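Telomerase reverse transcriptase (Candida albicans SC5314, PDB 6ZDQ) probably extends chromosome ends as a reverse transcriptase, copying a template within its own RNA component to add telomeric DNA repeats. Local coordinates at residues E298-S303 against L469-V474; K330-K335 against N505-V510; D476-L481 against K517-Y522. One frame throughout, in Å; residues are numbered along the deposited sequence.

Overall arrangement
Contact 2 crosses both contact 1 and contact 3, which follow one another; together they join the helices of the reverse transcriptase palm to its sheet and loops. From the N terminus, 298-303 comes first, in the loop after helix 263-296, and contact 1 closes only when the chain returns along helix 460-477. Before that, 330-335 has opened contact 2 on strand 332-337, which waits for helix 504-514. Contact 3 opens at the end of helix 460-477, just after contact 1 has closed, and ends in the loop beyond helix 504-514. Contact 3 touches both others: Met473 packs on Tyr522, and Val510 on Phe478.

Contact 1 of 3, residues E298-S303 against L469-V474; sequences ESYRAS and LYSAMV
Tyr300 lies with one face of its ring against the backbone of helix 460-477, so that the carbonyl oxygen of Ser471 stands over the ring centre, 3.6 Å above its plane. With chi1 at -89°, the ring runs out along the helix surface, and its phenolic tip reaches Ala472, the residue after Ser471: Tyr300 OH is 3.3 Å from Ala472 CB and equally near its CA. At the other end of the same ring, Tyr300 CD2 meets Ser471 OG at 3.1 Å. That hydroxyl is anti to its own backbone N (chi1 -159°), which swings it toward the 298-303 loop. There it shares a hydrogen bond of 3.1 Å with Ser303 OG, in which either oxygen could be the donor. Ser303 turns its OG anti to its own carbonyl carbon, and Arg492 NE provides it with a second partner.

The helix begins within the QGFSLSS signature of motif B and is the first of the two helices that back the palm sheet of a reverse transcriptase; to that sheet belongs Arg492, on strand 489-492, whose backbone is also hydrogen-bonded to that of Ala302. The loop thus meets helix and strand together, on its way from helix 263-296 to helix 307-325.

One turn further along helix 460-477, Val474 offers CG1 to the loop, 4.0 Å from Ser303 OG and 4.0 Å from the carbonyl oxygen of Ser299. Ser299 OG is hydrogen-bonded to ND1 of His475, the next residue of the helix, while Leu290 and Leu293 of helix 263-296 pack against the Tyr300 ring.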
# COMPACT_ATOMS: atom_id res chain seq x y z
N GLU A 298 -1.52 -28.06 -15.24
CA GLU A 298 -0.25 -27.35 -15.25
C GLU A 298 -0.36 -25.99 -15.92
O GLU A 298 0.46 -25.10 -15.65
CB GLU A 298 0.82 -28.20 -15.95
CG GLU A 298 2.24 -27.70 -15.78
CD GLU A 298 3.26 -28.55 -16.52
OE1 GLU A 298 2.84 -29.48 -17.24
OE2 GLU A 298 4.47 -28.30 -16.37
N SER A 299 -1.36 -25.79 -16.79
CA SER A 299 -1.53 -24.50 -17.45
C SER A 299 -2.00 -23.44 -16.46
O SER A 299 -1.56 -22.29 -16.52
CB SER A 299 -2.51 -24.63 -18.61
OG SER A 299 -3.79 -25.03 -18.15
N TYR A 300 -2.90 -23.81 -15.55
CA TYR A 300 -3.31 -22.88 -14.50
C TYR A 300 -2.20 -22.63 -13.49
O TYR A 300 -2.21 -21.59 -12.82
CB TYR A 300 -4.56 -23.40 -13.79
CG TYR A 300 -5.86 -22.96 -14.41
CD1 TYR A 300 -6.36 -23.59 -15.55
CD2 TYR A 300 -6.61 -21.94 -13.85
CE1 TYR A 300 -7.56 -23.19 -16.11
CE2 TYR A 300 -7.81 -21.53 -14.41
CZ TYR A 300 -8.28 -22.17 -15.54
OH TYR A 300 -9.47 -21.77 -16.09
N ARG A 301 -1.25 -23.55 -13.38
CA ARG A 301 -0.13 -23.38 -12.46
C ARG A 301 0.92 -22.41 -12.99
O ARG A 301 1.81 -22.00 -12.23
CB ARG A 301 0.51 -24.75 -12.18
CG ARG A 301 1.31 -24.83 -10.89
CD ARG A 301 1.23 -26.22 -10.26
NE ARG A 301 1.63 -27.29 -11.18
CZ ARG A 301 0.78 -28.11 -11.78
NH1 ARG A 301 -0.52 -28.01 -11.55
NH2 ARG A 301 1.24 -29.05 -12.60
N ALA A 302 0.83 -22.02 -14.26
CA ALA A 302 1.72 -20.99 -14.80
C ALA A 302 1.41 -19.61 -14.24
O ALA A 302 2.29 -18.74 -14.24
CB ALA A 302 1.62 -20.96 -16.33
N SER A 303 0.19 -19.39 -13.75
CA SER A 303 -0.21 -18.12 -13.17
C SER A 303 0.19 -18.09 -11.70
O SER A 303 -0.24 -18.95 -10.92
CB SER A 303 -1.71 -17.91 -13.32
OG SER A 303 -2.11 -18.00 -14.68
N LEU A 469 -10.04 -15.10 -15.11
CA LEU A 469 -10.18 -14.91 -16.55
C LEU A 469 -8.84 -15.11 -17.27
O LEU A 469 -8.76 -15.85 -18.25
CB LEU A 469 -10.74 -13.52 -16.84
CG LEU A 469 -10.96 -13.18 -18.32
CD1 LEU A 469 -11.93 -14.17 -18.94
CD2 LEU A 469 -11.48 -11.76 -18.47
N TYR A 470 -7.79 -14.45 -16.79
CA TYR A 470 -6.50 -14.56 -17.46
C TYR A 470 -5.89 -15.94 -17.30
O TYR A 470 -5.21 -16.43 -18.21
CB TYR A 470 -5.54 -13.49 -16.95
CG TYR A 470 -5.64 -12.17 -17.69
CD1 TYR A 470 -6.64 -11.97 -18.64
CD2 TYR A 470 -4.74 -11.14 -17.45
CE1 TYR A 470 -6.73 -10.77 -19.33
CE2 TYR A 470 -4.83 -9.94 -18.14
CZ TYR A 470 -5.83 -9.76 -19.07
OH TYR A 470 -5.92 -8.57 -19.75
N SER A 471 -6.11 -16.60 -16.15
CA SER A 471 -5.61 -17.96 -15.99
C SER A 471 -6.37 -18.93 -16.87
O SER A 471 -5.82 -19.96 -17.28
CB SER A 471 -5.69 -18.38 -14.53
OG SER A 471 -4.81 -19.46 -14.27
N ALA A 472 -7.64 -18.64 -17.17
CA ALA A 472 -8.37 -19.42 -18.16
C ALA A 472 -7.88 -19.12 -19.57
O ALA A 472 -7.84 -20.01 -20.43
CB ALA A 472 -9.87 -19.16 -18.04
N MET A 473 -7.52 -17.86 -19.83
CA MET A 473 -7.07 -17.47 -21.17
C MET A 473 -5.76 -18.17 -21.53
O MET A 473 -5.62 -18.70 -22.64
CB MET A 473 -6.89 -15.96 -21.24
CG MET A 473 -6.26 -15.48 -22.54
SD MET A 473 -5.84 -13.73 -22.53
CE MET A 473 -4.60 -13.69 -21.24
N VAL A 474 -4.80 -18.18 -20.61
CA VAL A 474 -3.52 -18.84 -20.88
C VAL A 474 -3.72 -20.34 -21.07
O VAL A 474 -2.97 -20.98 -21.81
CB VAL A 474 -2.52 -18.53 -19.74
CG1 VAL A 474 -3.03 -19.07 -18.41
CG2 VAL A 474 -1.15 -19.11 -20.06

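Contact 2 of 3, residues K330-K335 against N505-V510; sequences KLFILK and NIYDQV
This is an apolar strand-on-helix contact within the palm, where helix 504-514 lies along strand 332-337 of the four-stranded antiparallel sheet. The segment axes run nearly the same way, at 21°, and approach to 9.1 Å. Strand alternation sorts the side chains: Phe332 and Leu334 start out toward the helix, whereas Ile333 between them is turned away.

Tyr507 meets both Phe332 and Leu334. Its CG is anti to the backbone N (chi1 170°), which carries the ring from the helix down onto the strand, and its CD1 comes 3.4 Å from Phe332 CB. The Phe332 ring itself leans away, leaving the two aromatic rings oblique, with centroids 5.5 Å apart. Leu334 crosses the tyrosine at about a right angle and puts CG 3.7 Å from Tyr507 CE1. The same ring atom is 4.0 Å from the carbonyl oxygen of Ile333, which sits near the ring plane at its edge.

One turn on, Val510 and Leu334 reach toward each other tip to tip, with 3.6 Å between Val510 CG1 and Leu334 CD1. Val533 of strand 532-534 touches both Tyr507 and Leu334, and Leu499 of strand 496-501 supports Val510, so the helix rests on three neighbouring strands. Such a helix laid over the sheet is the second helix of the beta-alpha-beta-beta-alpha-beta, ferredoxin-like palm of polymerases.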
# COMPACT_ATOMS: atom_id res chain seq x y z
N LYS A 330 21.38 -21.07 -25.07
CA LYS A 330 20.90 -19.76 -25.49
C LYS A 330 19.37 -19.73 -25.42
O LYS A 330 18.69 -20.44 -26.17
CB LYS A 330 21.38 -19.45 -26.90
CG LYS A 330 21.43 -17.96 -27.21
CD LYS A 330 21.88 -17.68 -28.64
CE LYS A 330 22.22 -16.21 -28.81
NZ LYS A 330 21.15 -15.33 -28.28
N LEU A 331 18.84 -18.91 -24.52
CA LEU A 331 17.41 -18.87 -24.24
C LEU A 331 16.73 -17.77 -25.04
O LEU A 331 17.26 -16.66 -25.17
CB LEU A 331 17.18 -18.64 -22.74
CG LEU A 331 17.84 -19.68 -21.83
CD1 LEU A 331 17.76 -19.26 -20.38
CD2 LEU A 331 17.20 -21.04 -22.04
N PHE A 332 15.56 -18.09 -25.58
CA PHE A 332 14.72 -17.11 -26.27
C PHE A 332 13.70 -16.58 -25.27
O PHE A 332 12.77 -17.29 -24.88
CB PHE A 332 14.03 -17.74 -27.48
CG PHE A 332 14.98 -18.28 -28.51
CD1 PHE A 332 15.58 -17.43 -29.43
CD2 PHE A 332 15.26 -19.63 -28.58
CE1 PHE A 332 16.45 -17.93 -30.39
CE2 PHE A 332 16.12 -20.13 -29.53
CZ PHE A 332 16.72 -19.28 -30.44
N ILE A 333 13.86 -15.32 -24.86
CA ILE A 333 13.02 -14.72 -23.84
C ILE A 333 11.98 -13.83 -24.50
O ILE A 333 12.22 -13.23 -25.56
CB ILE A 333 13.86 -13.93 -22.81
CG1 ILE A 333 14.96 -14.82 -22.23
CG2 ILE A 333 12.99 -13.43 -21.67
CD1 ILE A 333 16.32 -14.61 -22.85
N LEU A 334 10.80 -13.73 -23.87
CA LEU A 334 9.69 -12.94 -24.41
C LEU A 334 8.96 -12.30 -23.23
O LEU A 334 8.23 -12.98 -22.51
CB LEU A 334 8.76 -13.80 -25.25
CG LEU A 334 9.00 -13.74 -26.76
CD1 LEU A 334 7.98 -14.59 -27.49
CD2 LEU A 334 8.94 -12.31 -27.26
N LYS A 335 9.16 -11.00 -23.05
CA LYS A 335 8.52 -10.23 -21.98
C LYS A 335 7.51 -9.28 -22.61
O LYS A 335 7.88 -8.37 -23.35
CB LYS A 335 9.55 -9.47 -21.15
CG LYS A 335 8.99 -8.78 -19.92
CD LYS A 335 8.68 -7.31 -20.18
CE LYS A 335 8.12 -6.65 -18.93
NZ LYS A 335 7.84 -5.20 -19.14
N ASN A 505 11.11 -23.05 -32.08
CA ASN A 505 9.75 -23.30 -32.56
C ASN A 505 8.71 -22.86 -31.53
O ASN A 505 7.63 -22.37 -31.90
CB ASN A 505 9.58 -24.79 -32.88
CG ASN A 505 8.28 -25.08 -33.61
OD1 ASN A 505 7.25 -25.33 -32.99
ND2 ASN A 505 8.33 -25.04 -34.94
N ILE A 506 9.02 -23.02 -30.24
CA ILE A 506 8.13 -22.51 -29.20
C ILE A 506 8.13 -20.99 -29.19
O ILE A 506 7.08 -20.35 -29.02
CB ILE A 506 8.53 -23.10 -27.83
CG1 ILE A 506 8.23 -24.60 -27.79
CG2 ILE A 506 7.82 -22.38 -26.70
CD1 ILE A 506 6.76 -24.93 -27.96
N TYR A 507 9.30 -20.38 -29.39
CA TYR A 507 9.40 -18.92 -29.43
C TYR A 507 8.50 -18.33 -30.51
O TYR A 507 7.81 -17.33 -30.28
CB TYR A 507 10.86 -18.52 -29.66
CG TYR A 507 11.08 -17.05 -29.96
CD1 TYR A 507 11.37 -16.15 -28.94
CD2 TYR A 507 11.03 -16.56 -31.26
CE1 TYR A 507 11.59 -14.81 -29.21
CE2 TYR A 507 11.24 -15.22 -31.54
CZ TYR A 507 11.52 -14.36 -30.51
OH TYR A 507 11.74 -13.02 -30.78
N ASP A 508 8.50 -18.93 -31.71
CA ASP A 508 7.73 -18.38 -32.82
C ASP A 508 6.23 -18.51 -32.58
O ASP A 508 5.46 -17.59 -32.89
CB ASP A 508 8.13 -19.06 -34.12
CG ASP A 508 9.57 -18.77 -34.51
OD1 ASP A 508 10.01 -17.62 -34.32
OD2 ASP A 508 10.25 -19.69 -35.01
N GLN A 509 5.79 -19.65 -32.03
CA GLN A 509 4.36 -19.90 -31.88
C GLN A 509 3.71 -18.89 -30.94
O GLN A 509 2.62 -18.38 -31.22
CB GLN A 509 4.12 -21.32 -31.38
CG GLN A 509 4.48 -22.41 -32.37
CD GLN A 509 4.07 -23.79 -31.89
OE1 GLN A 509 2.89 -24.06 -31.68
NE2 GLN A 509 5.05 -24.68 -31.72
N VAL A 510 4.36 -18.59 -29.81
CA VAL A 510 3.79 -17.63 -28.87
C VAL A 510 3.87 -16.22 -29.45
O VAL A 510 2.95 -15.41 -29.28
CB VAL A 510 4.50 -17.74 -27.51
CG1 VAL A 510 6.00 -17.64 -27.66
CG2 VAL A 510 3.98 -16.67 -26.55

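Contact 3 of 3, residues D476-L481 against K517-Y522; sequences DCFQFL and KILESY
Where helix 460-477 of the reverse transcriptase palm runs out, Tyr522 bridges back to it from the loop that follows helix 504-514, and a cysteine sulfur-aromatic contact marks the meeting. From the tyrosine CB, directed toward the helix, chi1 of -45° places CG anti to the carbonyl carbon. The first ring atoms pack on the helix, Tyr522 CD1 against Met473 CG and Tyr522 CD2 against Leu469 CD1. Further out, Tyr522 CE1 receives Cys477 SG at 3.4 Å. The sulfur sits at the ring edge, near its plane, 4.8 Å from the ring centroid. At the tip, Tyr522 OH gives a weak hydrogen bond of 2.6 Å to Asp476 OD1. Hydroxyl and carboxylate meet tip to tip with their planes nearly parallel (6° apart) but offset, the carboxylate standing to one side of the ring plane. Such a donor would tend to favour the charged form of Asp476, whose OD2 also has a long, weak ion pair with Lys353.

Beside this polar meeting the contact is apolar. Ile518 brings CG1 to within van der Waals range of Cys477 SG, and Phe478, first to leave helical geometry, meets Leu519 CD2 with its CZ while its ring also meets Phe490. The loop's own turn is tied internally: Ser521 OG donates to Ile518 O over 3.0 Å, lying in the carbonyl plane at a C=O...OG angle of 156°.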
# COMPACT_ATOMS: atom_id res chain seq x y z
N ASP A 476 -6.30 -22.10 -22.57
CA ASP A 476 -6.80 -22.53 -23.88
C ASP A 476 -6.10 -21.86 -25.05
O ASP A 476 -5.94 -22.50 -26.11
CB ASP A 476 -8.31 -22.29 -23.98
CG ASP A 476 -8.72 -20.93 -23.45
OD1 ASP A 476 -8.23 -19.91 -23.97
OD2 ASP A 476 -9.54 -20.89 -22.51
N CYS A 477 -5.68 -20.60 -24.92
CA CYS A 477 -5.03 -19.93 -26.04
C CYS A 477 -3.61 -20.43 -26.25
O CYS A 477 -3.10 -20.39 -27.38
CB CYS A 477 -5.04 -18.42 -25.84
SG CYS A 477 -6.67 -17.66 -26.04
N PHE A 478 -2.95 -20.90 -25.20
CA PHE A 478 -1.58 -21.40 -25.28
C PHE A 478 -1.53 -22.92 -25.12
O PHE A 478 -0.52 -23.46 -24.64
CB PHE A 478 -0.70 -20.72 -24.23
CG PHE A 478 -0.60 -19.23 -24.40
CD1 PHE A 478 -1.54 -18.39 -23.82
CD2 PHE A 478 0.42 -18.67 -25.14
CE1 PHE A 478 -1.46 -17.02 -23.98
CE2 PHE A 478 0.51 -17.30 -25.30
CZ PHE A 478 -0.43 -16.48 -24.72
N GLN A 479 -2.59 -23.62 -25.52
CA GLN A 479 -2.67 -25.06 -25.33
C GLN A 479 -1.55 -25.80 -26.06
O GLN A 479 -1.20 -26.92 -25.67
CB GLN A 479 -4.03 -25.58 -25.79
CG GLN A 479 -4.31 -27.04 -25.45
CD GLN A 479 -4.34 -27.30 -23.96
OE1 GLN A 479 -4.68 -26.42 -23.17
NE2 GLN A 479 -3.98 -28.52 -23.56
N PHE A 480 -0.99 -25.21 -27.12
CA PHE A 480 0.14 -25.83 -27.80
C PHE A 480 1.33 -26.00 -26.86
O PHE A 480 2.12 -26.93 -27.02
CB PHE A 480 0.54 -25.02 -29.03
CG PHE A 480 1.06 -23.65 -28.70
CD1 PHE A 480 0.20 -22.58 -28.54
CD2 PHE A 480 2.43 -23.43 -28.57
CE1 PHE A 480 0.68 -21.32 -28.24
CE2 PHE A 480 2.91 -22.17 -28.27
CZ PHE A 480 2.04 -21.12 -28.11
N LEU A 481 1.49 -25.09 -25.89
CA LEU A 481 2.58 -25.21 -24.93
C LEU A 481 2.46 -26.47 -24.10
O LEU A 481 3.45 -27.18 -23.87
CB LEU A 481 2.63 -23.97 -24.03
CG LEU A 481 3.12 -22.67 -24.66
CD1 LEU A 481 3.01 -21.53 -23.66
CD2 LEU A 481 4.54 -22.82 -25.15
N LYS A 517 -5.15 -11.71 -33.14
CA LYS A 517 -6.25 -11.21 -32.32
C LYS A 517 -6.94 -12.31 -31.53
O LYS A 517 -8.07 -12.12 -31.07
CB LYS A 517 -7.26 -10.46 -33.19
CG LYS A 517 -7.81 -11.27 -34.35
CD LYS A 517 -8.71 -10.42 -35.23
CE LYS A 517 -9.20 -11.20 -36.44
NZ LYS A 517 -10.02 -10.35 -37.36
N ILE A 518 -6.29 -13.47 -31.37
CA ILE A 518 -6.91 -14.57 -30.64
C ILE A 518 -7.10 -14.20 -29.17
O ILE A 518 -8.06 -14.66 -28.53
CB ILE A 518 -6.08 -15.86 -30.81
CG1 ILE A 518 -6.81 -17.05 -30.19
CG2 ILE A 518 -4.69 -15.70 -30.20
CD1 ILE A 518 -8.15 -17.35 -30.85
N LEU A 519 -6.22 -13.37 -28.61
CA LEU A 519 -6.39 -12.91 -27.24
C LEU A 519 -7.44 -11.82 -27.11
O LEU A 519 -7.93 -11.58 -26.01
CB LEU A 519 -5.06 -12.40 -26.67
CG LEU A 519 -3.95 -13.41 -26.39
CD1 LEU A 519 -3.12 -13.70 -27.63
CD2 LEU A 519 -3.06 -12.91 -25.26
N GLU A 520 -7.79 -11.15 -28.22
CA GLU A 520 -8.76 -10.06 -28.16
C GLU A 520 -10.17 -10.54 -27.87
O GLU A 520 -11.03 -9.71 -27.56
CB GLU A 520 -8.74 -9.27 -29.47
CG GLU A 520 -7.67 -8.19 -29.50
CD GLU A 520 -7.72 -7.35 -30.76
OE1 GLU A 520 -6.97 -7.65 -31.72
OE2 GLU A 520 -8.52 -6.38 -30.81
N SER A 521 -10.44 -11.85 -27.96
CA SER A 521 -11.73 -12.36 -27.50
C SER A 521 -11.92 -12.12 -26.01
O SER A 521 -13.05 -11.93 -25.55
CB SER A 521 -11.85 -13.85 -27.83
OG SER A 521 -10.79 -14.59 -27.24
N TYR A 522 -10.83 -12.12 -25.26
CA TYR A 522 -10.82 -11.67 -23.88
C TYR A 522 -10.44 -10.19 -23.83
O TYR A 522 -10.08 -9.58 -24.84
CB TYR A 522 -9.84 -12.49 -23.04
CG TYR A 522 -9.92 -13.98 -23.27
CD1 TYR A 522 -9.18 -14.59 -24.28
CD2 TYR A 522 -10.72 -14.79 -22.48
CE1 TYR A 522 -9.24 -15.95 -24.50
CE2 TYR A 522 -10.79 -16.16 -22.69
CZ TYR A 522 -10.05 -16.73 -23.70
OH TYR A 522 -10.12 -18.09 -23.92